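Homoserine O-acetyltransferase (PDB 3I1I) probably transfers an acetyl group from acetyl-CoA to the hydroxyl of L-homoserine, a step toward methionine, using an alpha/beta hydrolase fold. Local coordinates at residues M135-I140 / V166-M171; Q215-L220 / L267-I272. All blocks are in the same frame, centred on the assembly; numbering follows the deposited sequence. Where two conformers were deposited one is given.

Interaction 1: residues M135-I140 / V166-M171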
HETATM    1  N   MSE A 135      -3.085 -26.940 -16.888  1.00 26.05           N
HETATM    2  CA  MSE A 135      -4.483 -27.243 -16.984  1.00 26.66           C
HETATM    3  C   MSE A 135      -5.021 -26.967 -18.380  1.00 26.52           C
HETATM    4  O   MSE A 135      -5.667 -27.823 -18.946  1.00 27.49           O
HETATM    5  CB  MSE A 135      -5.271 -26.479 -15.956  1.00 27.12           C
HETATM    6  CG  MSE A 135      -5.113 -27.077 -14.580  1.00 30.78           C
HETATM    7 SE   MSE A 135      -5.831 -25.846 -13.262  0.65 35.97          SE
HETATM    8  CE  MSE A 135      -7.654 -25.672 -13.996  1.00 28.04           C
ATOM      9  N   GLN A 136      -4.734 -25.796 -18.938  1.00 25.38           N
ATOM     10  CA  GLN A 136      -5.160 -25.466 -20.283  1.00 25.13           C
ATOM     11  C   GLN A 136      -4.724 -26.525 -21.321  1.00 25.90           C
ATOM     12  O   GLN A 136      -5.478 -26.888 -22.220  1.00 24.92           O
ATOM     13  CB  GLN A 136      -4.563 -24.133 -20.682  1.00 24.85           C
ATOM     14  CG  GLN A 136      -5.203 -22.915 -20.014  1.00 24.31           C
ATOM     15  CD  GLN A 136      -4.464 -21.645 -20.404  1.00 24.51           C
ATOM     16  OE1 GLN A 136      -3.240 -21.656 -20.598  1.00 18.99           O
ATOM     17  NE2 GLN A 136      -5.203 -20.567 -20.575  1.00 22.76           N
ATOM     18  N   CYS A 137      -3.492 -26.997 -21.181  1.00 26.24           N
ATOM     19  CA  CYS A 137      -2.964 -27.983 -22.063  1.00 26.87           C
ATOM     20  C   CYS A 137      -3.752 -29.304 -22.017  1.00 27.03           C
ATOM     21  O   CYS A 137      -3.950 -29.936 -23.062  1.00 25.68           O
ATOM     22  CB  CYS A 137      -1.509 -28.241 -21.719  1.00 27.65           C
ATOM     23  SG  CYS A 137      -0.724 -29.272 -22.919  1.00 28.19           S
ATOM     24  N   GLU A 138      -4.208 -29.710 -20.830  1.00 27.23           N
ATOM     25  CA  GLU A 138      -5.042 -30.904 -20.724  1.00 27.81           C
ATOM     26  C   GLU A 138      -6.299 -30.717 -21.511  1.00 26.44           C
ATOM     27  O   GLU A 138      -6.753 -31.645 -22.188  1.00 25.04           O
ATOM     28  CB  GLU A 138      -5.482 -31.202 -19.308  1.00 28.76           C
ATOM     29  CG  GLU A 138      -4.365 -31.367 -18.348  1.00 35.70           C
ATOM     30  CD  GLU A 138      -3.851 -32.752 -18.326  1.00 44.58           C
ATOM     31  OE1 GLU A 138      -4.054 -33.397 -17.259  1.00 52.43           O
ATOM     32  OE2 GLU A 138      -3.244 -33.178 -19.353  1.00 49.60           O
ATOM     33  N   LEU A 139      -6.890 -29.534 -21.374  1.00 25.77           N
ATOM     34  CA  LEU A 139      -8.107 -29.227 -22.127  1.00 25.58           C
ATOM     35  C   LEU A 139      -7.831 -29.248 -23.626  1.00 24.66           C
ATOM     36  O   LEU A 139      -8.549 -29.867 -24.359  1.00 23.39           O
ATOM     37  CB  LEU A 139      -8.717 -27.877 -21.706  1.00 25.91           C
ATOM     38  CG  LEU A 139      -9.787 -27.267 -22.638  1.00 24.99           C
ATOM     39  CD1 LEU A 139     -10.847 -28.318 -22.918  1.00 26.65           C
ATOM     40  CD2 LEU A 139     -10.426 -25.996 -22.057  1.00 24.53           C
ATOM     41  N   ILE A 140      -6.781 -28.571 -24.073  1.00 24.71           N
ATOM     42  CA  ILE A 140      -6.443 -28.535 -25.509  1.00 25.15           C
ATOM     43  C   ILE A 140      -6.245 -29.975 -26.059  1.00 25.77           C
ATOM     44  O   ILE A 140      -6.801 -30.336 -27.096  1.00 24.70           O
ATOM     45  CB  ILE A 140      -5.170 -27.679 -25.750  1.00 24.95           C
ATOM     46  CG1 ILE A 140      -5.440 -26.193 -25.366  1.00 27.05           C
ATOM     47  CG2 ILE A 140      -4.719 -27.745 -27.189  1.00 23.12           C
ATOM     48  CD1 ILE A 140      -6.497 -25.521 -26.239  1.00 25.15           C
ATOM     49  N   VAL A 166       7.652 -21.730 -23.144  1.00 19.67           N
ATOM     50  CA  VAL A 166       8.782 -22.395 -22.492  1.00 20.13           C
ATOM     51  C   VAL A 166       8.515 -23.910 -22.335  1.00 21.09           C
ATOM     52  O   VAL A 166       9.327 -24.721 -22.732  1.00 21.31           O
ATOM     53  CB  VAL A 166       9.095 -21.748 -21.112  1.00 19.23           C
ATOM     54  CG1 VAL A 166      10.059 -22.598 -20.310  1.00 17.93           C
ATOM     55  CG2 VAL A 166       9.643 -20.342 -21.326  1.00 17.43           C
ATOM     56  N   HIS A 167       7.360 -24.282 -21.797  1.00 21.87           N
ATOM     57  CA  HIS A 167       7.156 -25.657 -21.393  1.00 22.22           C
ATOM     58  C   HIS A 167       6.467 -26.564 -22.377  1.00 22.83           C
ATOM     59  O   HIS A 167       6.508 -27.755 -22.183  1.00 23.01           O
ATOM     60  CB  HIS A 167       6.475 -25.697 -20.045  1.00 22.21           C
ATOM     61  CG  HIS A 167       7.345 -25.195 -18.946  1.00 23.96           C
ATOM     62  ND1 HIS A 167       8.162 -26.026 -18.201  1.00 25.29           N
ATOM     63  CD2 HIS A 167       7.589 -23.934 -18.509  1.00 24.77           C
ATOM     64  CE1 HIS A 167       8.835 -25.300 -17.318  1.00 24.94           C
ATOM     65  NE2 HIS A 167       8.517 -24.027 -17.490  1.00 24.62           N
ATOM     66  N   TYR A 168       5.868 -26.037 -23.446  1.00 23.65           N
ATOM     67  CA  TYR A 168       5.270 -26.882 -24.450  1.00 24.05           C
ATOM     68  C   TYR A 168       5.762 -26.472 -25.801  1.00 26.08           C
ATOM     69  O   TYR A 168       4.988 -26.118 -26.694  1.00 26.76           O
ATOM     70  CB  TYR A 168       3.747 -26.814 -24.368  1.00 24.64           C
ATOM     71  CG  TYR A 168       3.220 -27.389 -23.095  1.00 22.11           C
ATOM     72  CD1 TYR A 168       3.257 -28.760 -22.864  1.00 21.69           C
ATOM     73  CD2 TYR A 168       2.734 -26.577 -22.110  1.00 24.52           C
ATOM     74  CE1 TYR A 168       2.796 -29.308 -21.663  1.00 22.14           C
ATOM     75  CE2 TYR A 168       2.243 -27.105 -20.885  1.00 25.78           C
ATOM     76  CZ  TYR A 168       2.276 -28.454 -20.673  1.00 23.70           C
ATOM     77  OH  TYR A 168       1.778 -28.943 -19.500  1.00 27.58           O
ATOM     78  N   PRO A 169       7.074 -26.543 -25.977  1.00 28.53           N
ATOM     79  CA  PRO A 169       7.635 -26.032 -27.193  1.00 30.14           C
ATOM     80  C   PRO A 169       7.262 -26.813 -28.462  1.00 32.22           C
ATOM     81  O   PRO A 169       7.347 -26.239 -29.528  1.00 34.18           O
ATOM     82  CB  PRO A 169       9.139 -26.154 -26.947  1.00 29.79           C
ATOM     83  CG  PRO A 169       9.242 -27.287 -26.037  1.00 29.06           C
ATOM     84  CD  PRO A 169       8.104 -27.163 -25.115  1.00 27.74           C
ATOM     85  N   HIS A 170       6.868 -28.078 -28.400  1.00 32.99           N
ATOM     86  CA  HIS A 170       6.473 -28.722 -29.649  1.00 33.81           C
ATOM     87  C   HIS A 170       5.048 -28.326 -30.056  1.00 32.61           C
ATOM     88  O   HIS A 170       4.602 -28.714 -31.123  1.00 33.37           O
ATOM     89  CB  HIS A 170       6.585 -30.256 -29.575  1.00 34.68           C
ATOM     90  CG  HIS A 170       7.883 -30.743 -29.011  1.00 40.00           C
ATOM     91  ND1 HIS A 170       9.093 -30.124 -29.272  1.00 44.53           N
ATOM     92  CD2 HIS A 170       8.160 -31.784 -28.182  1.00 44.07           C
ATOM     93  CE1 HIS A 170      10.052 -30.741 -28.605  1.00 46.00           C
ATOM     94  NE2 HIS A 170       9.517 -31.765 -27.952  1.00 47.03           N
HETATM   95  N   MSE A 171       4.343 -27.567 -29.218  1.00 30.81           N
HETATM   96  CA  MSE A 171       2.944 -27.280 -29.439  1.00 29.16           C
HETATM   97  C   MSE A 171       2.658 -25.856 -29.811  1.00 28.45           C
HETATM   98  O   MSE A 171       1.556 -25.588 -30.224  1.00 30.32           O
HETATM   99  CB  MSE A 171       2.128 -27.583 -28.184  1.00 29.36           C
HETATM  100  CG  MSE A 171       1.982 -29.061 -27.856  1.00 27.84           C
HETATM  101 SE   MSE A 171       0.902 -29.355 -26.288  0.65 26.73          SE
HETATM  102  CE  MSE A 171      -0.853 -28.971 -27.098  1.00 24.21           C
TER
HETATM  103  O   HOH W   1      -0.749 -31.007 -18.848  1.00 47.34           O

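Interaction 2: residues Q215-L220 / L267-I272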
ATOM      1  N   GLN A 215     -16.637  -9.882   3.149  1.00 33.80           N
ATOM      2  CA  GLN A 215     -15.308  -9.594   2.612  1.00 32.34           C
ATOM      3  C   GLN A 215     -14.650  -8.502   3.419  1.00 30.82           C
ATOM      4  O   GLN A 215     -15.328  -7.604   3.841  1.00 29.31           O
ATOM      5  CB  GLN A 215     -15.413  -9.134   1.153  1.00 31.90           C
ATOM      6  CG  GLN A 215     -15.938 -10.217   0.185  1.00 30.64           C
ATOM      7  CD  GLN A 215     -14.943 -11.328  -0.073  1.00 30.89           C
ATOM      8  OE1 GLN A 215     -13.736 -11.176   0.156  1.00 30.65           O
ATOM      9  NE2 GLN A 215     -15.436 -12.451  -0.580  1.00 30.37           N
ATOM     10  N   PRO A 216     -13.318  -8.577   3.623  1.00 29.89           N
ATOM     11  CA  PRO A 216     -12.579  -7.474   4.254  1.00 29.32           C
ATOM     12  C   PRO A 216     -12.382  -6.310   3.290  1.00 28.84           C
ATOM     13  O   PRO A 216     -11.332  -6.171   2.681  1.00 29.20           O
ATOM     14  CB  PRO A 216     -11.253  -8.121   4.635  1.00 29.37           C
ATOM     15  CG  PRO A 216     -11.053  -9.171   3.629  1.00 29.39           C
ATOM     16  CD  PRO A 216     -12.427  -9.688   3.263  1.00 29.65           C
HETATM   17  N   MSE A 217     -13.401  -5.481   3.166  1.00 28.61           N
HETATM   18  CA  MSE A 217     -13.440  -4.419   2.160  1.00 28.82           C
HETATM   19  C   MSE A 217     -12.355  -3.339   2.308  1.00 28.12           C
HETATM   20  O   MSE A 217     -11.850  -2.829   1.306  1.00 28.12           O
HETATM   21  CB  MSE A 217     -14.832  -3.757   2.149  1.00 29.16           C
HETATM   22  CG  MSE A 217     -15.975  -4.727   1.818  1.00 30.83           C
HETATM   23 SE   MSE A 217     -15.783  -5.528   0.033  0.65 36.85          SE
HETATM   24  CE  MSE A 217     -16.263  -3.952  -1.066  1.00 35.65           C
ATOM     25  N   LYS A 218     -11.980  -2.976   3.527  1.00 27.66           N
ATOM     26  CA  LYS A 218     -10.922  -1.962   3.678  1.00 27.61           C
ATOM     27  C   LYS A 218      -9.605  -2.474   3.134  1.00 26.59           C
ATOM     28  O   LYS A 218      -8.972  -1.835   2.301  1.00 26.03           O
ATOM     29  CB  LYS A 218     -10.734  -1.525   5.117  1.00 27.78           C
ATOM     30  CG  LYS A 218     -11.919  -0.799   5.671  1.00 31.27           C
ATOM     31  CD  LYS A 218     -11.710  -0.420   7.155  1.00 35.71           C
ATOM     32  CE  LYS A 218     -12.966   0.160   7.791  1.00 37.83           C
ATOM     33  NZ  LYS A 218     -12.666   0.644   9.193  1.00 43.04           N
ATOM     34  N   GLY A 219      -9.203  -3.652   3.572  1.00 26.41           N
ATOM     35  CA  GLY A 219      -7.991  -4.254   3.044  1.00 26.36           C
ATOM     36  C   GLY A 219      -8.044  -4.455   1.537  1.00 26.14           C
ATOM     37  O   GLY A 219      -7.066  -4.192   0.836  1.00 26.20           O
ATOM     38  N   LEU A 220      -9.193  -4.890   1.030  1.00 25.28           N
ATOM     39  CA  LEU A 220      -9.299  -5.215  -0.387  1.00 25.12           C
ATOM     40  C   LEU A 220      -9.263  -3.954  -1.236  1.00 24.86           C
ATOM     41  O   LEU A 220      -8.598  -3.923  -2.279  1.00 23.89           O
ATOM     42  CB  LEU A 220     -10.577  -6.004  -0.623  1.00 25.30           C
ATOM     43  CG  LEU A 220     -10.815  -6.819  -1.875  1.00 27.59           C
ATOM     44  CD1 LEU A 220      -9.599  -7.724  -2.272  1.00 26.97           C
ATOM     45  CD2 LEU A 220     -12.119  -7.643  -1.653  1.00 28.24           C
ATOM     46  N   LEU A 267     -14.143   4.764  -7.611  1.00 27.36           N
ATOM     47  CA  LEU A 267     -13.808   3.803  -8.659  1.00 28.11           C
ATOM     48  C   LEU A 267     -13.296   2.496  -8.059  1.00 27.82           C
ATOM     49  O   LEU A 267     -13.665   1.435  -8.494  1.00 28.14           O
ATOM     50  CB  LEU A 267     -12.716   4.340  -9.591  1.00 28.45           C
ATOM     51  CG  LEU A 267     -13.077   5.533 -10.467  1.00 30.90           C
ATOM     52  CD1 LEU A 267     -11.813   6.144 -11.131  1.00 30.88           C
ATOM     53  CD2 LEU A 267     -14.121   5.100 -11.506  1.00 30.31           C
ATOM     54  N   THR A 268     -12.439   2.584  -7.056  1.00 27.63           N
ATOM     55  CA  THR A 268     -11.778   1.411  -6.587  1.00 27.80           C
ATOM     56  C   THR A 268     -12.689   0.596  -5.695  1.00 28.92           C
ATOM     57  O   THR A 268     -12.524  -0.624  -5.600  1.00 30.02           O
ATOM     58  CB  THR A 268     -10.445   1.733  -5.872  1.00 27.32           C
ATOM     59  OG1 THR A 268     -10.662   2.655  -4.794  1.00 26.30           O
ATOM     60  CG2 THR A 268      -9.482   2.306  -6.840  1.00 26.18           C
ATOM     61  N   TYR A 269     -13.657   1.244  -5.059  1.00 29.67           N
ATOM     62  CA  TYR A 269     -14.649   0.512  -4.322  1.00 30.70           C
ATOM     63  C   TYR A 269     -15.548  -0.269  -5.264  1.00 31.34           C
ATOM     64  O   TYR A 269     -15.820  -1.446  -5.006  1.00 31.90           O
ATOM     65  CB  TYR A 269     -15.520   1.417  -3.508  1.00 30.73           C
ATOM     66  CG  TYR A 269     -16.388   0.657  -2.542  1.00 34.28           C
ATOM     67  CD1 TYR A 269     -15.862   0.209  -1.338  1.00 37.56           C
ATOM     68  CD2 TYR A 269     -17.726   0.370  -2.830  1.00 37.25           C
ATOM     69  CE1 TYR A 269     -16.645  -0.482  -0.423  1.00 39.80           C
ATOM     70  CE2 TYR A 269     -18.530  -0.323  -1.911  1.00 39.64           C
ATOM     71  CZ  TYR A 269     -17.972  -0.743  -0.706  1.00 41.08           C
ATOM     72  OH  TYR A 269     -18.698  -1.441   0.235  1.00 41.82           O
ATOM     73  N   ARG A 270     -16.003   0.387  -6.332  1.00 31.07           N
ATOM     74  CA  ARG A 270     -16.890  -0.237  -7.307  0.50 31.67           C
ATOM     75  C   ARG A 270     -16.271  -1.491  -7.892  1.00 31.31           C
ATOM     76  O   ARG A 270     -16.938  -2.502  -8.042  1.00 30.35           O
ATOM     77  CB  ARG A 270     -17.220   0.716  -8.464  0.50 32.30           C
ATOM     78  CG  ARG A 270     -18.598   0.481  -9.057  0.50 34.76           C
ATOM     79  CD  ARG A 270     -19.635   1.464  -8.451  0.50 38.85           C
ATOM     80  NE  ARG A 270     -19.531   2.791  -9.064  0.50 41.37           N
ATOM     81  CZ  ARG A 270     -20.049   3.905  -8.560  0.50 42.11           C
ATOM     82  NH1 ARG A 270     -20.716   3.873  -7.417  0.50 42.58           N
ATOM     83  NH2 ARG A 270     -19.878   5.051  -9.205  0.50 42.39           N
ATOM     84  N   SER A 271     -14.983  -1.439  -8.212  1.00 30.57           N
ATOM     85  CA  SER A 271     -14.395  -2.602  -8.867  1.00 30.70           C
ATOM     86  C   SER A 271     -14.061  -3.764  -7.942  1.00 29.72           C
ATOM     87  O   SER A 271     -13.656  -4.772  -8.409  1.00 29.23           O
ATOM     88  CB  SER A 271     -13.174  -2.213  -9.717  1.00 30.71           C
ATOM     89  OG  SER A 271     -12.071  -1.923  -8.898  1.00 32.88           O
ATOM     90  N   ILE A 272     -14.234  -3.649  -6.645  1.00 30.57           N
ATOM     91  CA  ILE A 272     -14.034  -4.804  -5.771  1.00 31.51           C
ATOM     92  C   ILE A 272     -15.369  -5.368  -5.256  1.00 32.67           C
ATOM     93  O   ILE A 272     -15.401  -6.199  -4.328  1.00 32.76           O
ATOM     94  CB  ILE A 272     -13.096  -4.507  -4.559  1.00 31.46           C
ATOM     95  CG1 ILE A 272     -13.612  -3.314  -3.734  1.00 31.36           C
ATOM     96  CG2 ILE A 272     -11.658  -4.335  -5.049  1.00 31.09           C
ATOM     97  CD1 ILE A 272     -13.149  -3.269  -2.294  1.00 29.65           C
TER

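Interaction 1: residues M135-I140 / V166-M171
Cys137 turns its thiol onto the face of the Tyr168 ring, a sulfur-aromatic contact of the alpha/beta hydrolase fold between helix 129-142 and the turn that follows helix 156-167, the tyrosine being the first residue to leave helical geometry. SG, anti to the backbone N (chi1 -172°), is carried over the ring, 3.9 Å from the centroid of the Tyr168 ring and 17° off its normal, displaced toward the CE1 side. CB of Cys137 also lies over this ring, nearer CZ and CE2, and adds a CH-pi contact. The phenol is held at its far end by a hydrogen bond from Arg134 to OH, while a water links the same OH to Glu138 OE2 through weak bonds. Trp164, one turn before the tyrosine, meets both its ring and Cys137, completing a small aromatic and sulfur cluster. After the tyrosine the chain turns back, Met171 N bonding to Tyr168 O, and this brings the selenomethionine side chain of Met171 alongside. Its SE meets the cysteine sulfur, SG, at 3.7 Å. A bend about the CG-SE bond (chi3 75°) leaves Met171 CE 4.1 Å from Ile140 CG2, the two side chains running past each other in opposite directions.

Interaction 2: residues Q215-L220 / L267-I272
Met217, a selenomethionine in the first turn of helix 217-228, reaches across to Tyr269, in the last turn of helix 259-270, and Ile272, just beyond it. Its CB points toward the opposing segment, and CG leaves anti to the carbonyl carbon. Bends at chi2 (-61°) and chi3 (-73°) then fold the chain into a hook. SE is the first atom of this side chain to come near the other segment, 4.2 Å from Ile272 CD1. The terminal methyl does most of the touching: Met217 CE sits 3.4 Å from Ile272 CD1 and 3.5 Å from Tyr269 CE1. It approaches the phenol ring obliquely, along the side that carries CE1, CZ and OH, and the two side chains cross at about a right angle. Both helices belong to the largely helical region inserted between strands 174-178 and 309-313 of the central sheet, consistent with the cap of alpha/beta hydrolases. One turn on from Met217, Leu220 meets the same isoleucine, its CB 4.1 Å from Ile272 CD1 and its CG equally far from Ile272 CG2. Leu220 also packs on Ile200 and Trp280 of neighbouring helices, whereas Lys218, whose CB points away from the opposing segment, packs on Leu202 of the second subunit. Ile272 slides past Leu220 in the opposite direction, and its CD1 also lies 3.9 Å from the backbone O of Met217.

Interactions 1 and 2 lie on opposite sides of the chain's centre, with their own centres 35 Å apart and nearest atoms about 20 Å apart. Along the sequence interaction 1 closes before interaction 2 opens. The first joins helix 129-142 to the turn after helix 156-167, helices that precede and follow strand 150-154 of the central mixed sheet in sequence; the second joins helix 217-228 to the end of helix 259-270 and the residues just beyond, in the helical region between strands 174-178 and 309-313. Helix 156-167 follows Ser155, the probable nucleophile of a Ser-His-Asp triad with Asp318 and His351. Interaction 1 belongs to the sheet-and-helix core, and interaction 2 to the probable cap.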